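Local structure of oxidoreductase, zinc-binding dehydrogenase family (Myxococcus xanthus, 5K1S) at residues K19-R24 / V334-A339; C112-C115 / S121-K124; T174-G179 / R205-R210. The protein acts as a zinc-containing medium-chain reductase in the alternative de novo biosynthesis of isovaleryl coenzyme A, probably with NADP(H) as cofactor. All blocks are in the same frame, centred on the assembly; numbering follows the deposited sequence.

The three contacts divide between the two lobes of a medium-chain dehydrogenase/reductase. Contact 1, which joins residues 19-24 to 334-339, ties the N-terminal hairpin to the C-terminal part of the chain in the catalytic lobe, and both other contacts lie within the loop it closes. Contact 2 belongs to the structural zinc site in the GroES-like region, and it is complete before contact 3 begins in the Rossmann lobe, at helix 165-178. Contacts 1 and 3 lie on opposite sides of the chain's centre, their own centres about 37 Å apart. Contacts 2 and 3 approach to about 6 Å at their nearest atoms without touching, so the zinc lobe sits close to the end of helix 165-178.

Contact 1. Residues K19-R24 / V334-A339; sequences KAVVLR and VPLAEA
The carbonyl oxygen of Leu-336 is met from two directions: Ala-339 N gives it a weak hydrogen bond of 3.0 Å, while the CG2 methyl of Val-21 reaches to 3.4 Å from it across the contact. The place is the edge of the GroES-like catalytic lobe, where the N-terminal beta hairpin (strands 17-23 and 32-38) packs on a turn joining strand 330-335 to helix 339-347. The turn is a short 3-10 segment, bonded within itself from Glu-338 N to Pro-335 O at 3.1 Å, and Glu-338 occupies the N-cap position of the helix that follows.

Across the contact the touch is apolar, and one valine does most of the work. The CG1 branch of Val-21 stands opposite its backbone N (chi1 172°), which leaves CG2 beside that nitrogen and facing Leu-336. CG2 lies alongside the Leu-336 side chain, 3.6 Å from its CG, and the two chains run past one another in opposite senses. Leu-357 of strand 354-358 touches both Leu-336 and Ala-339, so the valine adds to an existing apolar cluster. The hairpin strand itself is held through backbone bonds, among them one between Val-21 and Tyr-138. Both methyls of Val-21, CG1 and CG2, end 4.1 Å from the CB methyl of Ala-339, in the first turn of the helix.

Contact 2. Residues C112-C115 / S121-K124; sequences CALC and SLCK. With ZN (zinc ion), chain E.
Within 121-124 the first residue to touch 112-115 is Leu-122, which meets Leu-114 in the four-cysteine structural zinc lobe familiar from zinc-containing alcohol dehydrogenases. The CD1 methyl of Leu-114 approaches the carbonyl group of Leu-122, 3.3 Å from its O, with the Leu-122 CB at 4.1 Å from the same methyl. Leu-122 also packs on Lys-299 of the second subunit, and Lys-124 on Pro-274 of that subunit, which places this lobe at a contact with the second subunit.

Cys-123 is the next residue and the one that closes the metal site. Its SG stands anti to its backbone N (chi1 175°) and so reaches the zinc ion that Cys-112 SG and Cys-115 SG bind from the other segment, at 2.3 Å and 2.2 Å from the metal. Cys-109 supplies the fourth sulfur. With four thiolate ligands the ion probably serves to hold the loops together. Cys-112 SG also caps the helix: Cys-112 is the N-cap residue, and its sulfur accepts a nearly straight hydrogen bond from Cys-115 N (167°), a second grip that probably tempers its negative charge. The segments also touch directly beside the metal, where Cys-115 SG lies 3.6 Å from Cys-123 CB.

Contact 3. Residues T174-G179 / R205-R210; sequences TVRTRG and RLDGAR
Arg-176 leaves its helix with CG anti to the carbonyl carbon (chi1 -71°) and then runs straight from CG to NE, and it is this extended reach that carries its guanidinium to Asp-207. The aspartate uses a similar first torsion, its carboxylate beside the backbone N, and the two side chains meet at about a right angle. The setting is the Rossmann lobe: Arg-176 lies near the end of helix 165-178, while Asp-207 is the first residue past helix 195-206, the helix of a beta-alpha-beta crossover between the parallel strands 186-190 and 210-215.

The salt bridge pairs two nitrogens with two oxygens. Arg-176 NE faces Asp-207 OD2 at 3.5 Å, and Arg-176 NH2 faces Asp-207 OD1 at the same 3.5 Å, with both hydrogen bonds weak. The two flat groups are tilted by 21°, close enough to coplanar for the fork to form, though the lengths make it a loose one. Leu-206 adds an apolar neighbour, its CD2 methyl lying in the guanidinium plane 3.8 Å from Arg-176 NH2. Leu-203 of helix 195-206 also touches the Arg-176 side chain. The remaining nitrogen, NH1, forms a salt bridge with Glu-316 of helix 311-323.

A leucine in place of Arg-176 would probably leave both Asp-207 and Glu-316 without this cationic mate and free the aspartate's carboxylate to turn. One positive group thus stands between two acids from different parts of the lobe, linking the ends of two helices to a third. At this partly exposed place, weak paired bonds probably contribute more by matching charge than by tightly fixing the geometry.

Contact 1. Residues K19-R24 / V334-A339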
loop_
_atom_site.group_PDB
_atom_site.type_symbol
_atom_site.label_atom_id
_atom_site.label_comp_id
_atom_site.label_asym_id
_atom_site.label_seq_id
_atom_site.Cartn_x
_atom_site.Cartn_y
_atom_site.Cartn_z
ATOM N N LYS A 19 44.324 -5.710 3.840
ATOM C CA LYS A 19 44.067 -4.286 3.986
ATOM C C LYS A 19 42.562 -4.054 4.031
ATOM O O LYS A 19 41.805 -4.661 3.267
ATOM C CB LYS A 19 44.694 -3.497 2.834
ATOM N N ALA A 20 42.133 -3.180 4.938
ATOM C CA ALA A 20 40.713 -2.914 5.114
ATOM C C ALA A 20 40.538 -1.576 5.815
ATOM O O ALA A 20 41.275 -1.260 6.754
ATOM C CB ALA A 20 40.035 -4.024 5.924
ATOM N N VAL A 21 39.567 -0.795 5.348
ATOM C CA VAL A 21 39.193 0.432 6.040
ATOM C C VAL A 21 38.429 0.052 7.300
ATOM O O VAL A 21 37.400 -0.631 7.237
ATOM C CB VAL A 21 38.362 1.345 5.130
ATOM C CG1 VAL A 21 37.816 2.536 5.906
ATOM C CG2 VAL A 21 39.205 1.819 3.961
ATOM N N VAL A 22 38.932 0.489 8.449
ATOM C CA VAL A 22 38.356 0.147 9.742
ATOM C C VAL A 22 37.800 1.409 10.383
ATOM O O VAL A 22 38.376 2.495 10.249
ATOM C CB VAL A 22 39.394 -0.524 10.663
ATOM C CG1 VAL A 22 38.731 -1.008 11.948
ATOM C CG2 VAL A 22 40.077 -1.678 9.944
ATOM N N LEU A 23 36.674 1.259 11.074
ATOM C CA LEU A 23 36.043 2.335 11.829
ATOM C C LEU A 23 36.088 1.947 13.300
ATOM O O LEU A 23 35.382 1.025 13.723
ATOM C CB LEU A 23 34.605 2.560 11.362
ATOM C CG LEU A 23 33.835 3.682 12.062
ATOM C CD1 LEU A 23 34.354 5.040 11.618
ATOM C CD2 LEU A 23 32.344 3.552 11.795
ATOM N N ARG A 24 36.916 2.642 14.077
ATOM C CA ARG A 24 37.077 2.337 15.491
ATOM C C ARG A 24 36.281 3.265 16.400
ATOM O O ARG A 24 36.203 3.005 17.604
ATOM C CB ARG A 24 38.562 2.386 15.871
ATOM C CG ARG A 24 39.406 1.421 15.054
ATOM C CD ARG A 24 40.773 1.166 15.663
ATOM N NE ARG A 24 41.436 0.045 14.999
ATOM C CZ ARG A 24 41.248 -1.235 15.312
ATOM N NH1 ARG A 24 40.417 -1.575 16.289
ATOM N NH2 ARG A 24 41.891 -2.184 14.645
ATOM N N VAL A 334 37.191 5.186 -6.860
ATOM C CA VAL A 334 38.070 5.775 -5.854
ATOM C C VAL A 334 38.864 4.672 -5.161
ATOM O O VAL A 334 38.297 3.623 -4.831
ATOM C CB VAL A 334 37.266 6.597 -4.833
ATOM C CG1 VAL A 334 38.188 7.227 -3.797
ATOM C CG2 VAL A 334 36.455 7.672 -5.545
ATOM N N PRO A 335 40.165 4.855 -4.920
ATOM C CA PRO A 335 40.898 3.872 -4.115
ATOM C C PRO A 335 40.257 3.682 -2.748
ATOM O O PRO A 335 39.681 4.607 -2.170
ATOM C CB PRO A 335 42.304 4.478 -3.997
ATOM C CG PRO A 335 42.190 5.885 -4.495
ATOM C CD PRO A 335 41.056 5.898 -5.451
ATOM N N LEU A 336 40.365 2.456 -2.236
ATOM C CA LEU A 336 39.741 2.129 -0.959
ATOM C C LEU A 336 40.254 3.030 0.157
ATOM O O LEU A 336 39.484 3.465 1.022
ATOM C CB LEU A 336 39.990 0.658 -0.627
ATOM C CG LEU A 336 39.500 0.164 0.732
ATOM C CD1 LEU A 336 37.990 0.312 0.850
ATOM C CD2 LEU A 336 39.918 -1.280 0.963
ATOM N N ALA A 337 41.555 3.331 0.151
ATOM C CA ALA A 337 42.145 4.121 1.225
ATOM C C ALA A 337 41.517 5.501 1.348
ATOM O O ALA A 337 41.642 6.133 2.402
ATOM C CB ALA A 337 43.653 4.259 1.005
ATOM N N GLU A 338 40.851 5.986 0.300
ATOM C CA GLU A 338 40.199 7.289 0.317
ATOM C C GLU A 338 38.706 7.181 0.612
ATOM O O GLU A 338 37.908 7.954 0.072
ATOM C CB GLU A 338 40.430 8.007 -1.011
ATOM C CG GLU A 338 41.892 8.319 -1.290
ATOM C CD GLU A 338 42.099 9.014 -2.621
ATOM O OE1 GLU A 338 41.096 9.420 -3.244
ATOM O OE2 GLU A 338 43.266 9.154 -3.042
ATOM N N ALA A 339 38.314 6.229 1.463
ATOM C CA ALA A 339 36.904 6.082 1.807
ATOM C C ALA A 339 36.370 7.340 2.478
ATOM O O ALA A 339 35.243 7.769 2.203
ATOM C CB ALA A 339 36.710 4.866 2.712
#

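Contact 2. Residues C112-C115 / S121-K124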
loop_
_atom_site.group_PDB
_atom_site.type_symbol
_atom_site.label_atom_id
_atom_site.label_comp_id
_atom_site.label_asym_id
_atom_site.label_seq_id
_atom_site.Cartn_x
_atom_site.Cartn_y
_atom_site.Cartn_z
ATOM N N CYS A 112 11.446 -19.379 7.362
ATOM C CA CYS A 112 10.203 -18.888 7.933
ATOM C C CYS A 112 9.154 -18.694 6.841
ATOM O O CYS A 112 9.454 -18.670 5.644
ATOM C CB CYS A 112 10.435 -17.573 8.679
ATOM S SG CYS A 112 10.832 -16.168 7.612
ATOM N N ALA A 113 7.899 -18.554 7.275
ATOM C CA ALA A 113 6.797 -18.386 6.333
ATOM C C ALA A 113 7.089 -17.275 5.331
ATOM O O ALA A 113 6.910 -17.450 4.120
ATOM C CB ALA A 113 5.504 -18.094 7.095
ATOM N N LEU A 114 7.547 -16.123 5.822
ATOM C CA LEU A 114 7.794 -14.984 4.943
ATOM C C LEU A 114 8.804 -15.337 3.859
ATOM O O LEU A 114 8.590 -15.047 2.676
ATOM C CB LEU A 114 8.278 -13.791 5.763
ATOM C CG LEU A 114 7.251 -13.217 6.738
ATOM C CD1 LEU A 114 7.934 -12.369 7.795
ATOM C CD2 LEU A 114 6.213 -12.401 5.986
ATOM N N CYS A 115 9.919 -15.959 4.246
ATOM C CA CYS A 115 10.915 -16.375 3.264
ATOM C C CYS A 115 10.319 -17.363 2.267
ATOM O O CYS A 115 10.511 -17.228 1.053
ATOM C CB CYS A 115 12.125 -16.988 3.968
ATOM S SG CYS A 115 13.257 -15.791 4.725
ATOM N N SER A 121 12.597 -9.829 2.107
ATOM C CA SER A 121 12.825 -8.503 2.667
ATOM C C SER A 121 12.234 -8.361 4.063
ATOM O O SER A 121 12.707 -7.526 4.841
ATOM C CB SER A 121 12.230 -7.435 1.747
ATOM O OG SER A 121 12.848 -7.455 0.472
ATOM N N LEU A 122 11.222 -9.161 4.398
ATOM C CA LEU A 122 10.515 -9.046 5.666
ATOM C C LEU A 122 10.947 -10.083 6.693
ATOM O O LEU A 122 10.368 -10.131 7.783
ATOM C CB LEU A 122 9.005 -9.165 5.428
ATOM C CG LEU A 122 8.429 -8.212 4.381
ATOM C CD1 LEU A 122 6.949 -8.488 4.167
ATOM C CD2 LEU A 122 8.651 -6.762 4.786
ATOM N N CYS A 123 11.940 -10.910 6.379
ATOM C CA CYS A 123 12.378 -11.939 7.314
ATOM C C CYS A 123 12.851 -11.309 8.618
ATOM O O CYS A 123 13.630 -10.352 8.613
ATOM C CB CYS A 123 13.500 -12.768 6.690
ATOM S SG CYS A 123 14.224 -13.991 7.809
ATOM N N LYS A 124 12.381 -11.855 9.740
ATOM C CA LYS A 124 12.791 -11.383 11.056
ATOM C C LYS A 124 13.815 -12.286 11.731
ATOM O O LYS A 124 14.486 -11.838 12.667
ATOM C CB LYS A 124 11.572 -11.249 11.977
ATOM C CG LYS A 124 10.665 -10.070 11.651
ATOM C CD LYS A 124 9.522 -9.964 12.653
ATOM C CE LYS A 124 8.720 -8.683 12.463
ATOM N NZ LYS A 124 7.562 -8.603 13.402
HETATM ZN ZN ZN E . 13.034 -15.939 6.929
#

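Contact 3. Residues T174-G179 / R205-R210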
loop_
_atom_site.group_PDB
_atom_site.type_symbol
_atom_site.label_atom_id
_atom_site.label_comp_id
_atom_site.label_asym_id
_atom_site.label_seq_id
_atom_site.Cartn_x
_atom_site.Cartn_y
_atom_site.Cartn_z
ATOM N N THR A 174 11.025 -3.018 -6.874
ATOM C CA THR A 174 9.980 -1.999 -6.907
ATOM C C THR A 174 9.133 -2.109 -8.169
ATOM O O THR A 174 7.903 -2.199 -8.097
ATOM C CB THR A 174 10.610 -0.607 -6.819
ATOM O OG1 THR A 174 11.432 -0.523 -5.648
ATOM C CG2 THR A 174 9.537 0.474 -6.760
ATOM N N VAL A 175 9.779 -2.097 -9.336
ATOM C CA VAL A 175 9.054 -2.033 -10.600
ATOM C C VAL A 175 8.324 -3.343 -10.873
ATOM O O VAL A 175 7.161 -3.343 -11.295
ATOM C CB VAL A 175 10.026 -1.679 -11.741
ATOM C CG1 VAL A 175 9.305 -1.637 -13.084
ATOM C CG2 VAL A 175 10.714 -0.348 -11.460
ATOM N N ARG A 176 8.987 -4.477 -10.643
ATOM C CA ARG A 176 8.473 -5.777 -11.063
ATOM C C ARG A 176 7.816 -6.546 -9.924
ATOM O O ARG A 176 6.605 -6.791 -9.948
ATOM C CB ARG A 176 9.608 -6.614 -11.660
ATOM C CG ARG A 176 10.077 -6.134 -13.002
ATOM C CD ARG A 176 11.044 -7.127 -13.589
ATOM N NE ARG A 176 11.512 -6.721 -14.908
ATOM C CZ ARG A 176 12.464 -7.354 -15.586
ATOM N NH1 ARG A 176 13.054 -8.423 -15.064
ATOM N NH2 ARG A 176 12.828 -6.917 -16.782
ATOM N N THR A 177 8.604 -6.947 -8.927
ATOM C CA THR A 177 8.098 -7.828 -7.881
ATOM C C THR A 177 6.893 -7.210 -7.181
ATOM O O THR A 177 5.848 -7.853 -7.031
ATOM C CB THR A 177 9.209 -8.133 -6.875
ATOM O OG1 THR A 177 10.465 -8.230 -7.559
ATOM C CG2 THR A 177 8.927 -9.437 -6.157
ATOM N N ARG A 178 7.019 -5.955 -6.754
ATOM C CA ARG A 178 5.949 -5.276 -6.033
ATOM C C ARG A 178 5.039 -4.491 -6.971
ATOM O O ARG A 178 3.814 -4.641 -6.921
ATOM C CB ARG A 178 6.553 -4.346 -4.976
ATOM C CG ARG A 178 7.377 -5.069 -3.919
ATOM C CD ARG A 178 6.489 -5.849 -2.965
ATOM N NE ARG A 178 5.628 -4.964 -2.190
ATOM C CZ ARG A 178 4.594 -5.369 -1.462
ATOM N NH1 ARG A 178 4.276 -6.655 -1.405
ATOM N NH2 ARG A 178 3.872 -4.483 -0.791
ATOM N N GLY A 179 5.618 -3.654 -7.833
ATOM C CA GLY A 179 4.805 -2.828 -8.708
ATOM C C GLY A 179 4.065 -3.631 -9.762
ATOM O O GLY A 179 2.925 -3.312 -10.109
ATOM N N ARG A 205 10.702 1.548 -19.046
ATOM C CA ARG A 205 10.704 1.652 -20.500
ATOM C C ARG A 205 11.031 0.316 -21.153
ATOM O O ARG A 205 10.555 0.032 -22.259
ATOM C CB ARG A 205 11.701 2.721 -20.949
ATOM N N LEU A 206 11.835 -0.519 -20.489
ATOM C CA LEU A 206 12.150 -1.833 -21.038
ATOM C C LEU A 206 10.941 -2.758 -21.001
ATOM O O LEU A 206 10.816 -3.645 -21.851
ATOM C CB LEU A 206 13.319 -2.457 -20.274
ATOM C CG LEU A 206 13.790 -3.832 -20.761
ATOM C CD1 LEU A 206 15.297 -3.964 -20.593
ATOM C CD2 LEU A 206 13.082 -4.964 -20.022
ATOM N N ASP A 207 10.049 -2.574 -20.027
ATOM C CA ASP A 207 8.855 -3.396 -19.898
ATOM C C ASP A 207 7.678 -2.848 -20.699
ATOM O O ASP A 207 6.525 -3.171 -20.391
ATOM C CB ASP A 207 8.475 -3.535 -18.422
ATOM C CG ASP A 207 9.450 -4.403 -17.648
ATOM O OD1 ASP A 207 10.553 -4.675 -18.171
ATOM O OD2 ASP A 207 9.117 -4.811 -16.514
ATOM N N GLY A 208 7.943 -2.031 -21.713
ATOM C CA GLY A 208 6.893 -1.544 -22.592
ATOM C C GLY A 208 5.932 -0.574 -21.940
ATOM O O GLY A 208 4.724 -0.633 -22.207
ATOM N N ALA A 209 6.436 0.326 -21.101
ATOM C CA ALA A 209 5.605 1.286 -20.391
ATOM C C ALA A 209 6.069 2.705 -20.688
ATOM O O ALA A 209 7.255 2.954 -20.924
ATOM C CB ALA A 209 5.640 1.038 -18.879
ATOM N N ARG A 210 5.116 3.633 -20.678
ATOM C CA ARG A 210 5.420 5.046 -20.849
ATOM C C ARG A 210 5.844 5.634 -19.509
ATOM O O ARG A 210 5.137 5.490 -18.507
ATOM C CB ARG A 210 4.204 5.788 -21.400
ATOM C CG ARG A 210 4.445 7.256 -21.709
ATOM C CD ARG A 210 3.144 7.963 -22.045
ATOM N NE ARG A 210 3.325 9.399 -22.232
ATOM C CZ ARG A 210 2.328 10.276 -22.307
ATOM N NH1 ARG A 210 1.070 9.870 -22.205
ATOM N NH2 ARG A 210 2.591 11.564 -22.479
#